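Local coordinates for nonsense-mediated mRNA decay protein 2 (Saccharomyces cerevisiae, PDB 4LUN) that takes part in nonsense-mediated decay, the degradation of mRNAs carrying premature stop codons, and is present here as its N-terminal MIF4G domain, at residues A[144-149]-A[207-211]; A[213-219]-A[231-236]. All coordinates share one frame; numbering follows the deposited sequence.

Contact 1. Residues A[144-149]-A[207-211]; sequences LRVFTE and FIKKF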
loop_
_atom_site.group_PDB
_atom_site.type_symbol
_atom_site.label_atom_id
_atom_site.label_comp_id
_atom_site.label_asym_id
_atom_site.label_seq_id
_atom_site.Cartn_x
_atom_site.Cartn_y
_atom_site.Cartn_z
ATOM N N LEU A 144 1.040 1.600 -1.355
ATOM C CA LEU A 144 -0.194 0.944 -0.928
ATOM C C LEU A 144 -1.138 1.949 -0.291
ATOM O O LEU A 144 -2.346 1.896 -0.497
ATOM C CB LEU A 144 0.120 -0.193 0.066
ATOM C CG LEU A 144 -1.055 -0.924 0.725
ATOM C CD1 LEU A 144 -1.861 -1.704 -0.322
ATOM C CD2 LEU A 144 -0.527 -1.856 1.803
ATOM N N ARG A 145 -0.586 2.891 0.467
ATOM C CA ARG A 145 -1.443 3.856 1.153
ATOM C C ARG A 145 -2.157 4.728 0.133
ATOM O O ARG A 145 -3.380 4.935 0.204
ATOM C CB ARG A 145 -0.606 4.713 2.103
ATOM C CG ARG A 145 -1.432 5.581 3.038
ATOM C CD ARG A 145 -1.611 6.968 2.493
ATOM N NE ARG A 145 -2.489 7.764 3.350
ATOM C CZ ARG A 145 -2.054 8.546 4.330
ATOM N NH1 ARG A 145 -0.752 8.639 4.574
ATOM N NH2 ARG A 145 -2.919 9.238 5.059
ATOM N N VAL A 146 -1.394 5.218 -0.834
ATOM C CA VAL A 146 -1.941 6.092 -1.871
ATOM C C VAL A 146 -2.965 5.350 -2.724
ATOM O O VAL A 146 -4.020 5.897 -3.062
ATOM C CB VAL A 146 -0.809 6.697 -2.736
ATOM C CG1 VAL A 146 -1.376 7.347 -3.994
ATOM C CG2 VAL A 146 -0.011 7.719 -1.911
ATOM N N PHE A 147 -2.646 4.104 -3.072
ATOM C CA PHE A 147 -3.581 3.279 -3.821
ATOM C C PHE A 147 -4.904 3.182 -3.088
ATOM O O PHE A 147 -5.968 3.336 -3.689
ATOM C CB PHE A 147 -3.058 1.868 -4.048
ATOM C CG PHE A 147 -4.084 0.969 -4.669
ATOM C CD1 PHE A 147 -4.194 0.890 -6.046
ATOM C CD2 PHE A 147 -4.951 0.229 -3.879
ATOM C CE1 PHE A 147 -5.165 0.087 -6.635
ATOM C CE2 PHE A 147 -5.922 -0.575 -4.462
ATOM C CZ PHE A 147 -6.017 -0.644 -5.848
ATOM N N THR A 148 -4.823 2.909 -1.790
ATOM C CA THR A 148 -6.017 2.653 -0.998
ATOM C C THR A 148 -6.874 3.908 -0.856
ATOM O O THR A 148 -8.113 3.829 -0.905
ATOM C CB THR A 148 -5.657 2.043 0.365
ATOM O OG1 THR A 148 -4.892 0.856 0.139
ATOM C CG2 THR A 148 -6.920 1.635 1.112
ATOM N N GLU A 149 -6.227 5.060 -0.723
ATOM C CA GLU A 149 -6.965 6.312 -0.607
ATOM C C GLU A 149 -7.726 6.581 -1.905
ATOM O O GLU A 149 -8.865 7.084 -1.883
ATOM C CB GLU A 149 -6.038 7.491 -0.293
ATOM C CG GLU A 149 -5.239 7.390 1.006
ATOM C CD GLU A 149 -6.069 7.570 2.270
ATOM O OE1 GLU A 149 -7.316 7.679 2.189
ATOM O OE2 GLU A 149 -5.458 7.597 3.361
ATOM N N PHE A 207 -0.943 -1.176 7.529
ATOM C CA PHE A 207 -2.198 -1.115 6.787
ATOM C C PHE A 207 -3.407 -1.126 7.712
ATOM O O PHE A 207 -4.341 -0.344 7.535
ATOM C CB PHE A 207 -2.290 -2.255 5.763
ATOM C CG PHE A 207 -3.439 -2.107 4.796
ATOM C CD1 PHE A 207 -3.368 -1.209 3.742
ATOM C CD2 PHE A 207 -4.580 -2.869 4.942
ATOM C CE1 PHE A 207 -4.420 -1.070 2.852
ATOM C CE2 PHE A 207 -5.641 -2.743 4.058
ATOM C CZ PHE A 207 -5.561 -1.836 3.010
ATOM N N ILE A 208 -3.392 -1.988 8.718
ATOM C CA ILE A 208 -4.540 -2.054 9.622
ATOM C C ILE A 208 -4.666 -0.783 10.456
ATOM O O ILE A 208 -5.774 -0.377 10.785
ATOM C CB ILE A 208 -4.505 -3.288 10.559
ATOM C CG1 ILE A 208 -3.338 -3.214 11.556
ATOM C CG2 ILE A 208 -4.477 -4.583 9.747
ATOM C CD1 ILE A 208 -3.235 -4.443 12.437
ATOM N N LYS A 209 -3.543 -0.152 10.791
ATOM C CA LYS A 209 -3.589 1.058 11.614
ATOM C C LYS A 209 -4.230 2.212 10.863
ATOM O O LYS A 209 -4.975 3.003 11.440
ATOM C CB LYS A 209 -2.183 1.472 12.062
ATOM C CG LYS A 209 -1.590 0.633 13.178
ATOM C CD LYS A 209 -0.101 0.966 13.335
ATOM C CE LYS A 209 0.566 0.089 14.373
ATOM N NZ LYS A 209 2.054 0.192 14.296
ATOM N N LYS A 210 -3.921 2.325 9.576
ATOM C CA LYS A 210 -4.405 3.432 8.769
ATOM C C LYS A 210 -5.795 3.194 8.188
ATOM O O LYS A 210 -6.526 4.149 7.919
ATOM C CB LYS A 210 -3.402 3.748 7.652
ATOM C CG LYS A 210 -3.643 5.081 6.953
ATOM C CD LYS A 210 -2.340 5.704 6.473
ATOM C CE LYS A 210 -1.507 6.252 7.632
ATOM N NZ LYS A 210 -2.187 7.408 8.297
ATOM N N PHE A 211 -6.163 1.929 7.991
ATOM C CA PHE A 211 -7.434 1.617 7.342
ATOM C C PHE A 211 -8.303 0.678 8.166
ATOM O O PHE A 211 -8.919 -0.247 7.641
ATOM C CB PHE A 211 -7.184 1.070 5.931
ATOM C CG PHE A 211 -6.424 2.025 5.053
ATOM C CD1 PHE A 211 -7.052 3.139 4.517
ATOM C CD2 PHE A 211 -5.077 1.833 4.789
ATOM C CE1 PHE A 211 -6.355 4.032 3.706
ATOM C CE2 PHE A 211 -4.373 2.712 3.992
ATOM C CZ PHE A 211 -5.003 3.821 3.448
#

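Contact 2. Residues A[213-219]-A[231-236]; sequences PLFRDDD and LKGALQ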
loop_
_atom_site.group_PDB
_atom_site.type_symbol
_atom_site.label_atom_id
_atom_site.label_comp_id
_atom_site.label_asym_id
_atom_site.label_seq_id
_atom_site.Cartn_x
_atom_site.Cartn_y
_atom_site.Cartn_z
ATOM N N PRO A 213 -11.301 0.681 9.561
ATOM C CA PRO A 213 -12.682 0.271 9.281
ATOM C C PRO A 213 -12.799 -0.910 8.324
ATOM O O PRO A 213 -13.828 -1.572 8.336
ATOM C CB PRO A 213 -13.301 1.522 8.649
ATOM C CG PRO A 213 -12.488 2.649 9.183
ATOM C CD PRO A 213 -11.099 2.124 9.312
ATOM N N LEU A 214 -11.768 -1.191 7.530
ATOM C CA LEU A 214 -11.820 -2.360 6.658
ATOM C C LEU A 214 -11.689 -3.649 7.448
ATOM O O LEU A 214 -11.955 -4.717 6.923
ATOM C CB LEU A 214 -10.728 -2.283 5.567
ATOM C CG LEU A 214 -10.794 -1.085 4.619
ATOM C CD1 LEU A 214 -9.670 -1.132 3.595
ATOM C CD2 LEU A 214 -12.140 -1.055 3.889
ATOM N N PHE A 215 -11.282 -3.560 8.715
ATOM C CA PHE A 215 -10.961 -4.757 9.494
ATOM C C PHE A 215 -11.862 -4.968 10.697
ATOM O O PHE A 215 -11.736 -5.965 11.422
ATOM C CB PHE A 215 -9.494 -4.721 9.921
ATOM C CG PHE A 215 -8.562 -4.829 8.766
ATOM C CD1 PHE A 215 -8.233 -6.075 8.253
ATOM C CD2 PHE A 215 -8.076 -3.692 8.143
ATOM C CE1 PHE A 215 -7.387 -6.178 7.162
ATOM C CE2 PHE A 215 -7.239 -3.786 7.045
ATOM C CZ PHE A 215 -6.898 -5.044 6.555
ATOM N N ARG A 216 -12.783 -4.039 10.895
ATOM C CA ARG A 216 -13.733 -4.127 11.998
ATOM C C ARG A 216 -15.161 -4.290 11.476
ATOM O O ARG A 216 -15.720 -3.373 10.885
ATOM C CB ARG A 216 -13.602 -2.899 12.898
ATOM C CG ARG A 216 -12.163 -2.616 13.329
ATOM C CD ARG A 216 -12.104 -1.873 14.656
ATOM N NE ARG A 216 -10.740 -1.716 15.160
ATOM C CZ ARG A 216 -10.044 -2.678 15.763
ATOM N NH1 ARG A 216 -10.568 -3.885 15.932
ATOM N NH2 ARG A 216 -8.813 -2.434 16.194
ATOM N N ASP A 217 -15.740 -5.467 11.688
ATOM C CA ASP A 217 -17.054 -5.765 11.123
ATOM C C ASP A 217 -18.149 -4.788 11.531
ATOM O O ASP A 217 -19.050 -4.506 10.743
ATOM C CB ASP A 217 -17.500 -7.195 11.431
ATOM C CG ASP A 217 -18.842 -7.525 10.796
ATOM O OD1 ASP A 217 -18.901 -7.622 9.550
ATOM O OD2 ASP A 217 -19.842 -7.674 11.536
ATOM N N ASP A 218 -18.070 -4.272 12.754
ATOM C CA ASP A 218 -19.073 -3.320 13.228
ATOM C C ASP A 218 -18.898 -1.922 12.644
ATOM O O ASP A 218 -19.821 -1.110 12.688
ATOM C CB ASP A 218 -19.075 -3.253 14.753
ATOM C CG ASP A 218 -19.593 -4.521 15.385
ATOM O OD1 ASP A 218 -20.373 -5.231 14.721
ATOM O OD2 ASP A 218 -19.217 -4.809 16.543
ATOM N N ASP A 219 -17.721 -1.639 12.092
ATOM C CA ASP A 219 -17.458 -0.317 11.537
ATOM C C ASP A 219 -17.972 -0.227 10.105
ATOM O O ASP A 219 -17.326 -0.718 9.180
ATOM C CB ASP A 219 -15.956 -0.014 11.569
ATOM C CG ASP A 219 -15.655 1.465 11.430
ATOM O OD1 ASP A 219 -16.523 2.209 10.923
ATOM O OD2 ASP A 219 -14.549 1.887 11.827
ATOM N N LEU A 231 -15.148 -7.375 0.092
ATOM C CA LEU A 231 -13.800 -6.898 0.459
ATOM C C LEU A 231 -13.449 -7.111 1.925
ATOM O O LEU A 231 -12.398 -7.673 2.238
ATOM C CB LEU A 231 -13.608 -5.414 0.114
ATOM C CG LEU A 231 -12.296 -4.786 0.613
ATOM C CD1 LEU A 231 -11.101 -5.312 -0.186
ATOM C CD2 LEU A 231 -12.335 -3.267 0.523
ATOM N N LYS A 232 -14.313 -6.659 2.833
ATOM C CA LYS A 232 -13.996 -6.786 4.260
ATOM C C LYS A 232 -13.786 -8.246 4.693
ATOM O O LYS A 232 -12.848 -8.555 5.436
ATOM C CB LYS A 232 -15.029 -6.047 5.127
ATOM C CG LYS A 232 -14.864 -4.547 5.060
ATOM C CD LYS A 232 -15.854 -3.790 5.958
ATOM C CE LYS A 232 -15.576 -4.003 7.432
ATOM N NZ LYS A 232 -16.260 -2.944 8.265
ATOM N N GLY A 233 -14.634 -9.140 4.194
ATOM C CA GLY A 233 -14.499 -10.562 4.457
ATOM C C GLY A 233 -13.209 -11.151 3.913
ATOM O O GLY A 233 -12.564 -11.969 4.571
ATOM N N ALA A 234 -12.837 -10.733 2.710
ATOM C CA ALA A 234 -11.630 -11.238 2.056
ATOM C C ALA A 234 -10.410 -10.772 2.814
ATOM O O ALA A 234 -9.481 -11.537 3.050
ATOM C CB ALA A 234 -11.561 -10.751 0.613
ATOM N N LEU A 235 -10.420 -9.500 3.194
ATOM C CA LEU A 235 -9.292 -8.948 3.935
ATOM C C LEU A 235 -9.153 -9.562 5.329
ATOM O O LEU A 235 -8.042 -9.783 5.821
ATOM C CB LEU A 235 -9.422 -7.428 4.059
ATOM C CG LEU A 235 -9.213 -6.623 2.788
ATOM C CD1 LEU A 235 -9.414 -5.143 3.116
ATOM C CD2 LEU A 235 -7.810 -6.871 2.207
ATOM N N GLN A 236 -10.277 -9.811 5.982
ATOM C CA GLN A 236 -10.254 -10.447 7.291
ATOM C C GLN A 236 -9.659 -11.853 7.180
ATOM O O GLN A 236 -8.858 -12.260 8.015
ATOM C CB GLN A 236 -11.664 -10.472 7.902
ATOM C CG GLN A 236 -11.926 -9.360 8.939
ATOM C CD GLN A 236 -12.754 -8.188 8.409
ATOM O OE1 GLN A 236 -12.249 -7.324 7.680
ATOM N NE2 GLN A 236 -14.027 -8.142 8.795
#

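Contact 1. Residues A[144-149]-A[207-211]
T148 points its methyl group straight at the ring of F211, packing helix 130-152 against the C-terminal end of helix 201-210 inside the all-helical, HEAT-repeat MIF4G domain. In this tight part CG2 of T148 sits 3.6 Å from the ring centroid of F211, 12° off the normal, a CH-pi contact. With its methyl anti to the backbone N (OG1 at chi1 -56°), T148 turns its hydroxyl back to O of L144, 2.8 Å from OG1, while that same OG1 lies at the edge of the F207 ring. L144 completes the apolar side, its CD2 3.5 Å from CD1 of F207.

Toward solvent the contact turns polar and more exposed. K210 lays its CD over the centre of the R145 guanidinium, although both side chains are cationic, NH2 of R145 lying 3.8 Å from NZ of K210. NH2 is also hydrogen-bonded to N87 of helix 87-104. Cut back to an alanine, R145 would probably leave the E149 carboxylate without its charged mate, N87 without its donor and K210 without the flat group it lies on. NE of R145 meets the anti lone pair of E149 OE2 at 3.0 Å, nearly within the guanidinium plane.

Contact 2. Residues A[213-219]-A[231-236]
K232 stretches from the first turn of helix 231-271 into the bend of segment 213-219 and plants its ammonium among backbone carbonyls. The chain runs out past L214, with CG 3.5 Å from O of L214, and a single bend at chi3 (68°) carries NZ into the turn. The two bonds made there differ in direction. O of P213 receives NZ at 2.8 Å almost head-on, with a C=O...N angle of 176°, whereas O of R216 takes it at 2.7 Å from above its carbonyl plane. O of D219 lies closer still, 2.6 Å from NZ, but at an angle too poor for a hydrogen bond. The amide N of D219 reaches the R216 oxygen from the opposite face, closing the type I turn R216 to D219, so this oxygen is gripped by two donors. The carboxylates of D217 and D219 stand farther off, not touching NZ, and would probably favour its positive charge only at a distance; OD1 of D219 is hydrogen-bonded to OG of S221.

On the apolar side, L214 lies obliquely across both L231 and L235. One of its methyls, CD2, approaches CD2 of L231, while its CB and CD1 each lie 4.0 Å from CD1 of L235. F215 crosses L235 at about a right angle: CE1 comes to 3.9 Å from CB of L235, and O of L235 lies near the plane of the ring at its edge. F239 and the C-terminal part of helix 277-303 also pack on F215. Q236 comes up beside F215, its side chain close to the 214-215 backbone.

The arrangement joins the connection between helix 201-210 and helix 231-271 to the start of the latter, within the HEAT-repeat MIF4G domain.

From the N terminus, helix 130-152 comes first; contact 1 brings it against the end of helix 201-210, closing a loop of 57 intervening residues that includes helix 182-190. The chain then enters the connection 213-219, and contact 2 closes a much shorter loop of 11 residues by tying that connection to the start of helix 231-271. The two loops follow in series, neither nesting nor crossing, with centres about 13 Å apart. They nevertheless meet side by side: F207 CD2 of contact 1 packs 3.5 Å from F215 CE2 of contact 2, and CG2 of I208, next to F207 in the chain, also packs on that CE2. Together they join helix 130-152, the end of helix 201-210, the connection that follows and the start of helix 231-271.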